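Local structure of PAN2-PAN3 deadenylation complex catalytic subunit pan2 (Neurospora crassa, 4CZW) at residues H111-S116 with F142-Q147; L288-G293 with V348-P353; G293-Q298 with Y302-D307; L593-Q598 with A611-R616; R616-F621 with G625-V630. The protein probably shortens mRNA poly(A) tails as the catalytic subunit of the PAN2-PAN3 deadenylase, represented here by its probably inactive ubiquitin-protease-like domain and its exonuclease domain. All blocks are in the same frame, centred on the assembly; numbering follows the deposited sequence.

Contact 1: H111-S116 with F142-Q147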
# COMPACT_ATOMS: atom_id res chain seq x y z
N HIS A 111 -1.59 -3.33 15.00
CA HIS A 111 -2.79 -3.37 15.82
C HIS A 111 -3.79 -4.40 15.30
O HIS A 111 -4.84 -4.62 15.90
CB HIS A 111 -3.45 -1.99 15.87
CG HIS A 111 -2.60 -0.94 16.50
ND1 HIS A 111 -2.23 -0.97 17.83
CD2 HIS A 111 -2.04 0.19 15.99
CE1 HIS A 111 -1.48 0.08 18.11
NE2 HIS A 111 -1.35 0.80 17.01
N THR A 112 -3.47 -5.03 14.17
CA THR A 112 -4.34 -6.03 13.57
C THR A 112 -4.36 -7.31 14.42
O THR A 112 -3.36 -7.66 15.04
CB THR A 112 -3.90 -6.37 12.13
OG1 THR A 112 -3.69 -5.16 11.40
CG2 THR A 112 -4.96 -7.21 11.42
N SER A 113 -5.51 -7.98 14.45
CA SER A 113 -5.66 -9.21 15.21
C SER A 113 -4.74 -10.31 14.69
O SER A 113 -4.51 -10.41 13.48
CB SER A 113 -7.11 -9.69 15.19
OG SER A 113 -7.54 -9.95 13.86
N ASN A 114 -4.21 -11.11 15.61
CA ASN A 114 -3.34 -12.25 15.29
C ASN A 114 -2.03 -11.86 14.61
O ASN A 114 -1.31 -12.73 14.11
CB ASN A 114 -4.09 -13.26 14.42
CG ASN A 114 -5.39 -13.72 15.05
OD1 ASN A 114 -5.48 -13.89 16.27
ND2 ASN A 114 -6.40 -13.93 14.22
N ALA A 115 -1.72 -10.57 14.59
CA ALA A 115 -0.48 -10.10 13.97
C ALA A 115 0.72 -10.44 14.84
O ALA A 115 1.82 -10.69 14.34
CB ALA A 115 -0.55 -8.60 13.72
N SER A 116 0.51 -10.46 16.15
CA SER A 116 1.57 -10.74 17.10
C SER A 116 1.92 -12.22 17.15
O SER A 116 2.93 -12.61 17.74
CB SER A 116 1.18 -10.25 18.50
OG SER A 116 -0.01 -10.87 18.94
N PHE A 142 -3.12 -11.69 2.51
CA PHE A 142 -4.09 -12.33 1.62
C PHE A 142 -5.29 -12.87 2.39
O PHE A 142 -6.41 -12.88 1.88
CB PHE A 142 -3.43 -13.46 0.83
CG PHE A 142 -2.84 -13.02 -0.48
CD1 PHE A 142 -1.81 -12.10 -0.51
CD2 PHE A 142 -3.32 -13.52 -1.67
CE1 PHE A 142 -1.27 -11.69 -1.72
CE2 PHE A 142 -2.79 -13.12 -2.88
CZ PHE A 142 -1.76 -12.20 -2.90
N ASP A 143 -5.05 -13.32 3.62
CA ASP A 143 -6.12 -13.82 4.47
C ASP A 143 -6.97 -12.68 5.02
O ASP A 143 -8.20 -12.75 5.01
CB ASP A 143 -5.55 -14.65 5.63
CG ASP A 143 -6.62 -15.19 6.55
OD1 ASP A 143 -7.74 -15.46 6.06
OD2 ASP A 143 -6.35 -15.34 7.76
N LYS A 144 -6.31 -11.63 5.49
CA LYS A 144 -7.00 -10.50 6.11
C LYS A 144 -7.82 -9.70 5.10
O LYS A 144 -8.97 -9.35 5.37
CB LYS A 144 -5.99 -9.59 6.81
CG LYS A 144 -5.49 -10.14 8.14
CD LYS A 144 -6.63 -10.31 9.12
CE LYS A 144 -6.16 -10.87 10.45
NZ LYS A 144 -7.29 -11.06 11.40
N ILE A 145 -7.23 -9.40 3.95
CA ILE A 145 -7.92 -8.59 2.95
C ILE A 145 -9.05 -9.37 2.29
O ILE A 145 -9.95 -8.78 1.69
CB ILE A 145 -6.95 -8.07 1.86
CG1 ILE A 145 -6.48 -9.22 0.97
CG2 ILE A 145 -5.78 -7.35 2.50
CD1 ILE A 145 -5.58 -8.78 -0.17
N SER A 146 -9.01 -10.69 2.39
CA SER A 146 -10.05 -11.53 1.83
C SER A 146 -11.35 -11.38 2.62
O SER A 146 -12.43 -11.32 2.05
CB SER A 146 -9.62 -13.00 1.82
OG SER A 146 -10.58 -13.81 1.16
N GLN A 147 -11.22 -11.30 3.94
CA GLN A 147 -12.38 -11.14 4.81
C GLN A 147 -12.75 -9.66 4.95
O GLN A 147 -13.89 -9.33 5.27
CB GLN A 147 -12.13 -11.76 6.18
CG GLN A 147 -11.06 -11.07 7.01
CD GLN A 147 -10.69 -11.84 8.26
OE1 GLN A 147 -10.42 -13.04 8.20
NE2 GLN A 147 -10.69 -11.16 9.40
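Lys144 is the residue through which segment 142-147 of helix 130-149 meets the loop 111-116. It bends at chi2 (-62°) and then runs straight, carrying its amino group to the loop, where NZ donates a hydrogen bond to Ser113 OG at 2.7 Å. On the way its CE slides past Thr112 CG2, 4.0 Å away, the two side chains running in opposite directions; the hydroxyl of Thr112 is turned to Ala108 O. The receiving loop is a type II beta turn from Thr112 to Ala115, with Asn114 at its third position in a left-handed conformation (phi 63°), all within the ubiquitin-protease-like domain. The Asn114 side chain crosses that of Lys144 at about a right angle, Asn114 ND2 lying 4.1 Å from Lys144 NZ. The side chain of Lys144 is also about 10 Å from the zinc ion held by His70, Cys75, Cys80 and Cys83, and one residue further along the helix Ile145 packs on Leu82 and Leu85.

Contact 2: L288-G293 with V348-P353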
# COMPACT_ATOMS: atom_id res chain seq x y z
N LEU A 288 13.21 -19.14 -14.36
CA LEU A 288 11.92 -18.54 -14.04
C LEU A 288 11.27 -17.94 -15.28
O LEU A 288 11.76 -16.95 -15.82
CB LEU A 288 12.07 -17.47 -12.96
CG LEU A 288 10.79 -16.70 -12.60
CD1 LEU A 288 9.73 -17.65 -12.05
CD2 LEU A 288 11.08 -15.59 -11.61
N PRO A 289 10.17 -18.55 -15.75
CA PRO A 289 9.45 -18.05 -16.92
C PRO A 289 8.58 -16.85 -16.58
O PRO A 289 8.03 -16.79 -15.48
CB PRO A 289 8.60 -19.25 -17.34
CG PRO A 289 8.33 -19.96 -16.06
CD PRO A 289 9.55 -19.77 -15.19
N GLU A 290 8.45 -15.92 -17.51
CA GLU A 290 7.58 -14.76 -17.30
C GLU A 290 6.15 -15.10 -17.68
O GLU A 290 5.24 -14.28 -17.52
CB GLU A 290 8.07 -13.56 -18.11
CG GLU A 290 8.03 -13.77 -19.62
CD GLU A 290 8.08 -12.46 -20.39
OE1 GLU A 290 7.25 -11.57 -20.09
OE2 GLU A 290 8.94 -12.33 -21.28
N GLU A 291 5.94 -16.31 -18.17
CA GLU A 291 4.63 -16.73 -18.64
C GLU A 291 4.42 -18.23 -18.45
O GLU A 291 5.24 -19.04 -18.89
CB GLU A 291 4.45 -16.35 -20.11
CG GLU A 291 3.00 -16.26 -20.56
CD GLU A 291 2.87 -15.69 -21.96
OE1 GLU A 291 3.57 -16.18 -22.87
OE2 GLU A 291 2.07 -14.76 -22.15
N ILE A 292 3.33 -18.60 -17.78
CA ILE A 292 3.00 -20.00 -17.57
C ILE A 292 1.55 -20.29 -17.92
O ILE A 292 0.70 -19.40 -17.90
CB ILE A 292 3.25 -20.43 -16.11
CG1 ILE A 292 2.43 -19.57 -15.14
CG2 ILE A 292 4.73 -20.35 -15.77
CD1 ILE A 292 2.61 -19.95 -13.69
N GLY A 293 1.26 -21.55 -18.23
CA GLY A 293 -0.09 -21.99 -18.49
C GLY A 293 -0.44 -23.16 -17.60
O GLY A 293 0.32 -24.12 -17.51
N VAL A 348 6.37 -3.27 -14.53
CA VAL A 348 5.32 -2.28 -14.34
C VAL A 348 4.41 -2.14 -15.57
O VAL A 348 3.47 -1.35 -15.57
CB VAL A 348 5.91 -0.89 -14.02
CG1 VAL A 348 6.75 -0.96 -12.76
CG2 VAL A 348 6.73 -0.37 -15.19
N GLY A 349 4.70 -2.93 -16.60
CA GLY A 349 3.92 -2.88 -17.83
C GLY A 349 2.57 -3.57 -17.71
O GLY A 349 1.66 -3.30 -18.50
N ARG A 350 2.45 -4.46 -16.73
CA ARG A 350 1.22 -5.22 -16.54
C ARG A 350 0.06 -4.30 -16.14
O ARG A 350 -1.08 -4.52 -16.55
CB ARG A 350 1.41 -6.30 -15.47
CG ARG A 350 2.73 -7.05 -15.54
CD ARG A 350 2.88 -7.82 -16.84
NE ARG A 350 4.09 -8.64 -16.83
CZ ARG A 350 4.54 -9.33 -17.88
NH1 ARG A 350 3.88 -9.29 -19.03
NH2 ARG A 350 5.64 -10.05 -17.77
N ALA A 351 0.37 -3.28 -15.35
CA ALA A 351 -0.65 -2.36 -14.85
C ALA A 351 -0.72 -1.09 -15.69
O ALA A 351 -1.21 -0.05 -15.23
CB ALA A 351 -0.38 -2.01 -13.39
N GLU A 352 -0.24 -1.17 -16.92
CA GLU A 352 -0.26 -0.04 -17.84
C GLU A 352 -0.91 -0.43 -19.16
O GLU A 352 -0.97 -1.61 -19.49
CB GLU A 352 1.17 0.47 -18.08
CG GLU A 352 1.81 1.13 -16.88
CD GLU A 352 3.22 1.61 -17.16
OE1 GLU A 352 3.76 1.27 -18.24
OE2 GLU A 352 3.79 2.32 -16.31
N PRO A 353 -1.42 0.57 -19.91
CA PRO A 353 -1.96 0.32 -21.26
C PRO A 353 -0.96 -0.43 -22.13
O PRO A 353 0.23 -0.13 -22.12
CB PRO A 353 -2.20 1.73 -21.79
CG PRO A 353 -2.51 2.53 -20.58
CD PRO A 353 -1.65 1.96 -19.48
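Glu290 sets its CG between its own backbone N and carbonyl carbon (chi1 64°) and extends from there, while Arg350 bends at chi2, and these torsions let long side chains bridge backbones whose nearest CA atoms, those of the same two residues, are 11.5 Å apart. The pair forms a surface salt bridge in the ubiquitin-protease-like domain, joining the approach to strand 291-297 with the loop that follows strand 339-347. There, a type I beta turn from Gly349 to Glu352 presents the arginine at its second position, closed by Glu352 N to Gly349 O at 3.3 Å. The two side chains cross at about a right angle, with carboxylate and guanidinium planes 63° apart. Each ion also has another partner: Glu290 OE2 pairs with Lys374, and Arg350 NE makes a weak hydrogen bond to Leu325 O. Arg350 NH2 donates nearly straight to Glu290 OE1 at 3.2 Å (165° at the hydrogen), from within the guanidinium plane and on the anti side, tilted somewhat out of the carboxylate plane.

Contact 3: G293-Q298 with Y302-D307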
# COMPACT_ATOMS: atom_id res chain seq x y z
N GLY A 293 1.26 -21.55 -18.23
CA GLY A 293 -0.09 -21.99 -18.49
C GLY A 293 -0.44 -23.16 -17.60
O GLY A 293 0.32 -24.12 -17.51
N ILE A 294 -1.59 -23.09 -16.94
CA ILE A 294 -1.98 -24.13 -15.99
C ILE A 294 -3.28 -24.83 -16.38
O ILE A 294 -4.28 -24.18 -16.70
CB ILE A 294 -2.12 -23.55 -14.57
CG1 ILE A 294 -0.82 -22.87 -14.13
CG2 ILE A 294 -2.50 -24.64 -13.58
CD1 ILE A 294 -0.86 -22.29 -12.74
N ILE A 295 -3.26 -26.16 -16.34
CA ILE A 295 -4.43 -26.97 -16.65
C ILE A 295 -4.96 -27.68 -15.40
O ILE A 295 -4.23 -28.41 -14.75
CB ILE A 295 -4.13 -28.04 -17.72
CG1 ILE A 295 -3.41 -27.43 -18.93
CG2 ILE A 295 -5.41 -28.73 -18.16
CD1 ILE A 295 -3.50 -28.28 -20.18
N VAL A 296 -6.23 -27.46 -15.08
CA VAL A 296 -6.87 -28.18 -13.98
C VAL A 296 -7.81 -29.25 -14.53
O VAL A 296 -8.87 -28.93 -15.09
CB VAL A 296 -7.66 -27.24 -13.05
CG1 VAL A 296 -8.38 -28.05 -11.98
CG2 VAL A 296 -6.73 -26.22 -12.41
N ASP A 297 -7.43 -30.51 -14.38
CA ASP A 297 -8.21 -31.62 -14.92
C ASP A 297 -8.33 -32.78 -13.94
O ASP A 297 -7.33 -33.42 -13.59
CB ASP A 297 -7.60 -32.11 -16.23
CG ASP A 297 -8.43 -33.20 -16.89
OD1 ASP A 297 -9.67 -33.19 -16.72
OD2 ASP A 297 -7.84 -34.06 -17.57
N GLN A 298 -9.56 -33.05 -13.50
CA GLN A 298 -9.86 -34.17 -12.60
C GLN A 298 -9.03 -34.14 -11.33
O GLN A 298 -8.43 -35.15 -10.95
CB GLN A 298 -9.67 -35.50 -13.33
CG GLN A 298 -10.62 -35.71 -14.51
CD GLN A 298 -10.43 -37.05 -15.19
OE1 GLN A 298 -9.47 -37.77 -14.91
NE2 GLN A 298 -11.34 -37.38 -16.09
N TYR A 302 -1.68 -29.23 -14.19
CA TYR A 302 -0.60 -29.36 -15.17
C TYR A 302 -0.11 -27.99 -15.62
O TYR A 302 -0.88 -27.18 -16.13
CB TYR A 302 -1.07 -30.18 -16.37
CG TYR A 302 -1.69 -31.50 -15.99
CD1 TYR A 302 -0.91 -32.63 -15.79
CD2 TYR A 302 -3.07 -31.62 -15.83
CE1 TYR A 302 -1.48 -33.84 -15.44
CE2 TYR A 302 -3.65 -32.83 -15.48
CZ TYR A 302 -2.85 -33.93 -15.29
OH TYR A 302 -3.41 -35.14 -14.94
N CYS A 303 1.18 -27.73 -15.42
CA CYS A 303 1.76 -26.44 -15.76
C CYS A 303 2.74 -26.54 -16.92
O CYS A 303 3.51 -27.50 -17.01
CB CYS A 303 2.45 -25.83 -14.53
SG CYS A 303 3.07 -24.16 -14.78
N TYR A 304 2.73 -25.54 -17.80
CA TYR A 304 3.61 -25.53 -18.96
C TYR A 304 4.29 -24.17 -19.13
O TYR A 304 3.76 -23.14 -18.71
CB TYR A 304 2.84 -25.89 -20.22
CG TYR A 304 2.06 -27.18 -20.11
CD1 TYR A 304 2.69 -28.41 -20.30
CD2 TYR A 304 0.70 -27.18 -19.83
CE1 TYR A 304 1.98 -29.59 -20.20
CE2 TYR A 304 -0.01 -28.36 -19.72
CZ TYR A 304 0.63 -29.56 -19.91
OH TYR A 304 -0.07 -30.74 -19.81
N GLU A 305 5.47 -24.19 -19.75
CA GLU A 305 6.24 -22.97 -19.96
C GLU A 305 7.06 -23.05 -21.24
O GLU A 305 7.25 -24.13 -21.80
CB GLU A 305 7.16 -22.71 -18.76
CG GLU A 305 8.27 -23.74 -18.61
CD GLU A 305 9.09 -23.54 -17.35
OE1 GLU A 305 8.54 -23.69 -16.25
OE2 GLU A 305 10.29 -23.22 -17.48
N GLY A 306 7.53 -21.89 -21.71
CA GLY A 306 8.37 -21.83 -22.90
C GLY A 306 7.67 -22.30 -24.16
O GLY A 306 6.48 -22.04 -24.36
N ASP A 307 8.42 -22.99 -25.02
CA ASP A 307 7.87 -23.51 -26.27
C ASP A 307 6.86 -24.62 -26.01
O ASP A 307 5.94 -24.83 -26.80
CB ASP A 307 9.00 -24.02 -27.17
CG ASP A 307 9.98 -22.93 -27.55
OD1 ASP A 307 9.58 -21.75 -27.59
OD2 ASP A 307 11.16 -23.26 -27.82
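Gly293 with Tyr304 and Ile295 with Tyr302 are the hydrogen-bonded pairs, and Ile294 with Cys303 the non-hydrogen-bonded pair between them, of two antiparallel strand segments whose axes come within 4.5 Å at 161°. Four backbone bonds hold the ladder, among them Tyr304 N to Gly293 O at 2.8 Å and Ile295 N to Tyr302 O at 2.6 Å. Cys303 CA and Ile294 CA add CA-H...O contacts to Gly293 O and Tyr302 O. Side chains sort by face. On one, Ile294 CG1 lies 4.1 Å from Cys303 SG, and both residues pack on Leu231 of helix 227-235. This is a beta hairpin, with strand 300-305 lying outside 291-297 in a mixed sheet of the ubiquitin-protease-like domain; strand 321-334 pairs with the other edge of 291-297. On the second face, Ile295 keeps CG1 beside its backbone N (chi1 -49°), which brings Ile295 CD1 to the edge of the Tyr304 ring, 3.5 Å from Tyr304 CE2. Tyr304 also stacks with His312. The Tyr302 ring has Asp297 CB at its edge, 4.1 Å from Tyr302 CE2, and forms a cation-pi pair with Lys232. An alanine in place of Tyr302 is likely to leave the Lys232 ammonium without its aromatic partner and uncover Asp297 CB.

Contact 4: L593-Q598 with A611-R616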
# COMPACT_ATOMS: atom_id res chain seq x y z
N LEU A 593 -1.23 41.17 6.98
CA LEU A 593 -2.53 41.25 7.65
C LEU A 593 -2.47 42.11 8.91
O LEU A 593 -3.51 42.38 9.52
CB LEU A 593 -3.02 39.84 8.01
CG LEU A 593 -3.21 38.85 6.86
CD1 LEU A 593 -3.54 37.46 7.41
CD2 LEU A 593 -4.30 39.32 5.91
N LYS A 594 -1.27 42.52 9.29
CA LYS A 594 -1.04 43.27 10.52
C LYS A 594 -1.61 42.53 11.73
O LYS A 594 -2.28 43.13 12.58
CB LYS A 594 -1.65 44.67 10.44
CG LYS A 594 -0.81 45.68 9.66
CD LYS A 594 -1.49 46.09 8.37
CE LYS A 594 -0.78 47.27 7.73
NZ LYS A 594 -1.39 47.64 6.42
N GLU A 595 -1.34 41.23 11.81
CA GLU A 595 -1.86 40.41 12.90
C GLU A 595 -0.74 39.70 13.66
O GLU A 595 0.27 39.31 13.08
CB GLU A 595 -2.85 39.37 12.38
CG GLU A 595 -4.08 39.95 11.71
CD GLU A 595 -5.07 38.88 11.28
OE1 GLU A 595 -4.91 37.72 11.72
OE2 GLU A 595 -5.99 39.20 10.51
N ASP A 596 -0.93 39.55 14.97
CA ASP A 596 -0.02 38.75 15.78
C ASP A 596 -0.69 37.41 16.10
O ASP A 596 -1.57 37.34 16.95
CB ASP A 596 0.36 39.49 17.07
CG ASP A 596 1.45 38.78 17.84
OD1 ASP A 596 2.12 37.90 17.27
OD2 ASP A 596 1.65 39.12 19.03
N ILE A 597 -0.26 36.37 15.40
CA ILE A 597 -0.90 35.06 15.51
C ILE A 597 -0.15 34.11 16.44
O ILE A 597 -0.44 32.91 16.48
CB ILE A 597 -1.06 34.41 14.13
CG1 ILE A 597 0.31 34.03 13.55
CG2 ILE A 597 -1.80 35.34 13.18
CD1 ILE A 597 0.23 33.32 12.22
N GLN A 598 0.81 34.64 17.18
CA GLN A 598 1.60 33.83 18.10
C GLN A 598 1.28 34.14 19.56
O GLN A 598 1.95 33.64 20.46
CB GLN A 598 3.09 34.04 17.84
CG GLN A 598 3.58 33.53 16.50
CD GLN A 598 5.05 33.78 16.29
OE1 GLN A 598 5.61 34.76 16.79
NE2 GLN A 598 5.71 32.89 15.55
N ALA A 611 -3.78 31.29 6.66
CA ALA A 611 -3.27 30.96 5.33
C ALA A 611 -4.28 31.33 4.25
O ALA A 611 -3.90 31.79 3.17
CB ALA A 611 -2.92 29.48 5.25
N LEU A 612 -5.56 31.12 4.54
CA LEU A 612 -6.62 31.47 3.61
C LEU A 612 -6.68 32.98 3.40
O LEU A 612 -6.86 33.45 2.28
CB LEU A 612 -7.97 30.95 4.12
CG LEU A 612 -9.17 31.23 3.21
CD1 LEU A 612 -8.96 30.60 1.84
CD2 LEU A 612 -10.46 30.72 3.85
N LYS A 613 -6.53 33.73 4.48
CA LYS A 613 -6.49 35.19 4.41
C LYS A 613 -5.30 35.66 3.59
O LYS A 613 -5.40 36.60 2.80
CB LYS A 613 -6.42 35.80 5.81
CG LYS A 613 -7.71 35.68 6.62
CD LYS A 613 -7.54 36.31 7.99
CE LYS A 613 -8.86 36.33 8.75
NZ LYS A 613 -8.70 36.96 10.10
N LEU A 614 -4.16 35.00 3.78
CA LEU A 614 -2.94 35.33 3.06
C LEU A 614 -3.09 35.09 1.56
O LEU A 614 -2.57 35.86 0.75
CB LEU A 614 -1.76 34.53 3.60
CG LEU A 614 -1.23 34.95 4.98
CD1 LEU A 614 -0.17 33.97 5.46
CD2 LEU A 614 -0.67 36.36 4.93
N TYR A 615 -3.80 34.03 1.20
CA TYR A 615 -4.03 33.72 -0.20
C TYR A 615 -4.97 34.74 -0.84
O TYR A 615 -4.82 35.08 -2.02
CB TYR A 615 -4.60 32.31 -0.37
CG TYR A 615 -4.97 31.99 -1.80
CD1 TYR A 615 -3.99 31.72 -2.75
CD2 TYR A 615 -6.30 31.97 -2.22
CE1 TYR A 615 -4.31 31.44 -4.06
CE2 TYR A 615 -6.63 31.68 -3.53
CZ TYR A 615 -5.64 31.42 -4.44
OH TYR A 615 -5.97 31.13 -5.75
N ARG A 616 -5.95 35.21 -0.07
CA ARG A 616 -6.88 36.21 -0.57
C ARG A 616 -6.17 37.53 -0.83
O ARG A 616 -6.48 38.23 -1.79
CB ARG A 616 -8.04 36.41 0.41
CG ARG A 616 -8.95 35.19 0.55
CD ARG A 616 -9.39 34.68 -0.82
NE ARG A 616 -10.27 33.53 -0.72
CZ ARG A 616 -10.65 32.79 -1.76
NH1 ARG A 616 -10.22 33.08 -2.98
NH2 ARG A 616 -11.46 31.76 -1.58
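In the exonuclease domain, the loop that leaves helix 585-592 folds back on helix 604-623 through Leu593 and Glu595, which meet Lys613 and Leu614. Leu593 is the centre of the apolar contact. Its CD1 sits 3.7 Å from Lys613 CB and 3.9 Å from Leu614 CD2, wedged against two consecutive helix positions. Leu593 CD2 also comes within 4.1 Å of Lys613 CB, so both branches of the leucine bear on the root of the lysine side chain. Leu614 directs CD2 toward the loop by placing CG beside its backbone N (chi1 -73°), and it also touches Leu585 and Leu588, so that one leucine serves both the helix 585-592 and the loop after it. Helix 604-623 belongs to the RNase H-like exonuclease fold; it also carries Asp607, probably a ligand of a catalytic divalent metal, whose side chain is about 9 Å from that of Leu614. From its CB the Lys613 chain runs extended until NZ forms a salt bridge with Glu595 OE2 at 3.5 Å, the two side chains crossing at about a right angle. Glu595 follows Lys594, the first residue to leave helical geometry, with positive phi (54°). The backbone of Glu595 is hydrogen-bonded to Ala589, tying the loop to the helix it has just left.

Contact 5: R616-F621 with G625-V630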
# COMPACT_ATOMS: atom_id res chain seq x y z
N ARG A 616 -5.95 35.21 -0.07
CA ARG A 616 -6.88 36.21 -0.57
C ARG A 616 -6.17 37.53 -0.83
O ARG A 616 -6.48 38.23 -1.79
CB ARG A 616 -8.04 36.41 0.41
CG ARG A 616 -8.95 35.19 0.55
CD ARG A 616 -9.39 34.68 -0.82
NE ARG A 616 -10.27 33.53 -0.72
CZ ARG A 616 -10.65 32.79 -1.76
NH1 ARG A 616 -10.22 33.08 -2.98
NH2 ARG A 616 -11.46 31.76 -1.58
N LYS A 617 -5.21 37.86 0.04
CA LYS A 617 -4.37 39.04 -0.17
C LYS A 617 -3.54 38.88 -1.43
O LYS A 617 -3.32 39.83 -2.17
CB LYS A 617 -3.47 39.27 1.04
CG LYS A 617 -4.17 39.88 2.24
CD LYS A 617 -4.70 41.26 1.91
CE LYS A 617 -5.39 41.90 3.10
NZ LYS A 617 -5.96 43.23 2.77
N TYR A 618 -3.07 37.65 -1.66
CA TYR A 618 -2.28 37.34 -2.85
C TYR A 618 -3.09 37.55 -4.12
O TYR A 618 -2.57 38.05 -5.12
CB TYR A 618 -1.76 35.90 -2.78
CG TYR A 618 -1.20 35.39 -4.08
CD1 TYR A 618 -0.02 35.91 -4.60
CD2 TYR A 618 -1.84 34.37 -4.78
CE1 TYR A 618 0.50 35.43 -5.79
CE2 TYR A 618 -1.32 33.90 -5.97
CZ TYR A 618 -0.16 34.43 -6.47
OH TYR A 618 0.36 33.95 -7.66
N GLU A 619 -4.36 37.17 -4.08
CA GLU A 619 -5.25 37.36 -5.22
C GLU A 619 -5.46 38.85 -5.50
O GLU A 619 -5.55 39.26 -6.65
CB GLU A 619 -6.60 36.68 -4.97
CG GLU A 619 -6.54 35.16 -5.02
CD GLU A 619 -7.92 34.53 -5.03
OE1 GLU A 619 -8.83 35.06 -4.37
OE2 GLU A 619 -8.10 33.50 -5.72
N GLU A 620 -5.55 39.64 -4.43
CA GLU A 620 -5.71 41.08 -4.56
C GLU A 620 -4.47 41.72 -5.16
O GLU A 620 -4.57 42.61 -6.01
CB GLU A 620 -6.02 41.71 -3.20
CG GLU A 620 -7.32 41.23 -2.58
CD GLU A 620 -7.55 41.81 -1.19
OE1 GLU A 620 -6.82 42.74 -0.81
OE2 GLU A 620 -8.47 41.33 -0.49
N PHE A 621 -3.30 41.27 -4.72
CA PHE A 621 -2.03 41.82 -5.18
C PHE A 621 -1.80 41.52 -6.66
O PHE A 621 -1.30 42.36 -7.40
CB PHE A 621 -0.87 41.27 -4.34
CG PHE A 621 -0.93 41.66 -2.89
CD1 PHE A 621 -1.68 42.75 -2.48
CD2 PHE A 621 -0.24 40.92 -1.94
CE1 PHE A 621 -1.73 43.10 -1.14
CE2 PHE A 621 -0.30 41.27 -0.60
CZ PHE A 621 -1.04 42.36 -0.20
N GLY A 625 -1.90 44.33 -9.68
CA GLY A 625 -0.54 44.40 -10.18
C GLY A 625 0.48 44.95 -9.20
O GLY A 625 1.50 45.51 -9.60
N SER A 626 0.22 44.78 -7.91
CA SER A 626 1.12 45.29 -6.88
C SER A 626 1.91 44.17 -6.21
O SER A 626 2.67 44.41 -5.27
CB SER A 626 0.35 46.08 -5.83
OG SER A 626 -0.58 45.25 -5.15
N PHE A 627 1.74 42.94 -6.70
CA PHE A 627 2.37 41.78 -6.07
C PHE A 627 3.90 41.81 -6.16
O PHE A 627 4.58 41.41 -5.22
CB PHE A 627 1.85 40.48 -6.69
CG PHE A 627 2.51 39.25 -6.13
CD1 PHE A 627 2.26 38.84 -4.83
CD2 PHE A 627 3.39 38.51 -6.91
CE1 PHE A 627 2.87 37.71 -4.32
CE2 PHE A 627 4.00 37.38 -6.40
CZ PHE A 627 3.74 36.98 -5.10
N HIS A 628 4.42 42.27 -7.29
CA HIS A 628 5.86 42.36 -7.48
C HIS A 628 6.50 43.28 -6.45
O HIS A 628 7.54 42.97 -5.88
CB HIS A 628 6.20 42.84 -8.89
CG HIS A 628 7.66 43.12 -9.10
ND1 HIS A 628 8.60 42.12 -9.17
CD2 HIS A 628 8.33 44.28 -9.25
CE1 HIS A 628 9.79 42.66 -9.35
NE2 HIS A 628 9.66 43.97 -9.41
N ASP A 629 5.85 44.42 -6.21
CA ASP A 629 6.35 45.40 -5.25
C ASP A 629 6.28 44.85 -3.82
O ASP A 629 7.18 45.07 -3.02
CB ASP A 629 5.55 46.70 -5.35
CG ASP A 629 5.71 47.37 -6.71
OD1 ASP A 629 6.81 47.27 -7.29
OD2 ASP A 629 4.74 48.00 -7.18
N VAL A 630 5.20 44.14 -3.52
CA VAL A 630 5.02 43.54 -2.20
C VAL A 630 6.06 42.46 -1.95
O VAL A 630 6.67 42.39 -0.88
CB VAL A 630 3.61 42.94 -2.04
CG1 VAL A 630 3.51 42.14 -0.75
CG2 VAL A 630 2.56 44.04 -2.07
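The Phe627 ring receives Tyr618 over one face, with Tyr618 CE1 3.6 Å above the plane and offset toward the rim, while Phe621 CB lies at its edge. Tyr618 presents its own edge, and the pair is a T-shaped stack, centroids 5.0 Å apart and planes at 79°. The Phe621 ring is covered on both faces: Val630 CG2 stands over the centre of one in a CH-pi contact, 4.1 Å above the plane, and Lys617 O lies off-centre over the opposite one. Phe627 has CG anti to its backbone N (chi1 177°), which turns the ring toward Tyr618, and Phe621 CB is 3.7 Å from Phe627 CB. A smaller alanine at Phe627 would probably leave the Tyr618 edge without its stacking face and open a gap beside Phe621. The link between the two helices is held by backbone bonds: Ser626 N donates to Phe621 O at 2.9 Å, as in a Schellman motif with Gly625 at positive phi, and Phe627 N adds a weak bond to the same oxygen. The corner between helices 604-623 and 627-634 follows on from the exonuclease fold and is covered by helix 585-592, since Phe621 and Val630 both touch Leu592.

How the contacts relate
Following the chain, contact 1 closes first, joining a loop after helix 103-109 to helix 130-149 near the first zinc site. Contact 2 then spans 288-293 and 348-353, and the hairpin of contact 3 opens and closes within the loop it spans; the two share Gly293, and strand 291-297 pairs with its hairpin partner in contact 3, while the residue just ahead of it reaches a distant loop in contact 2. All three belong to the ubiquitin-protease-like domain. In the exonuclease part, contacts 4 and 5 follow in series along helix 604-623, meeting at Arg616 and touching where Leu593 CD2 packs on Lys617 CG. Contacts 3 and 5 have centres about 69 Å apart.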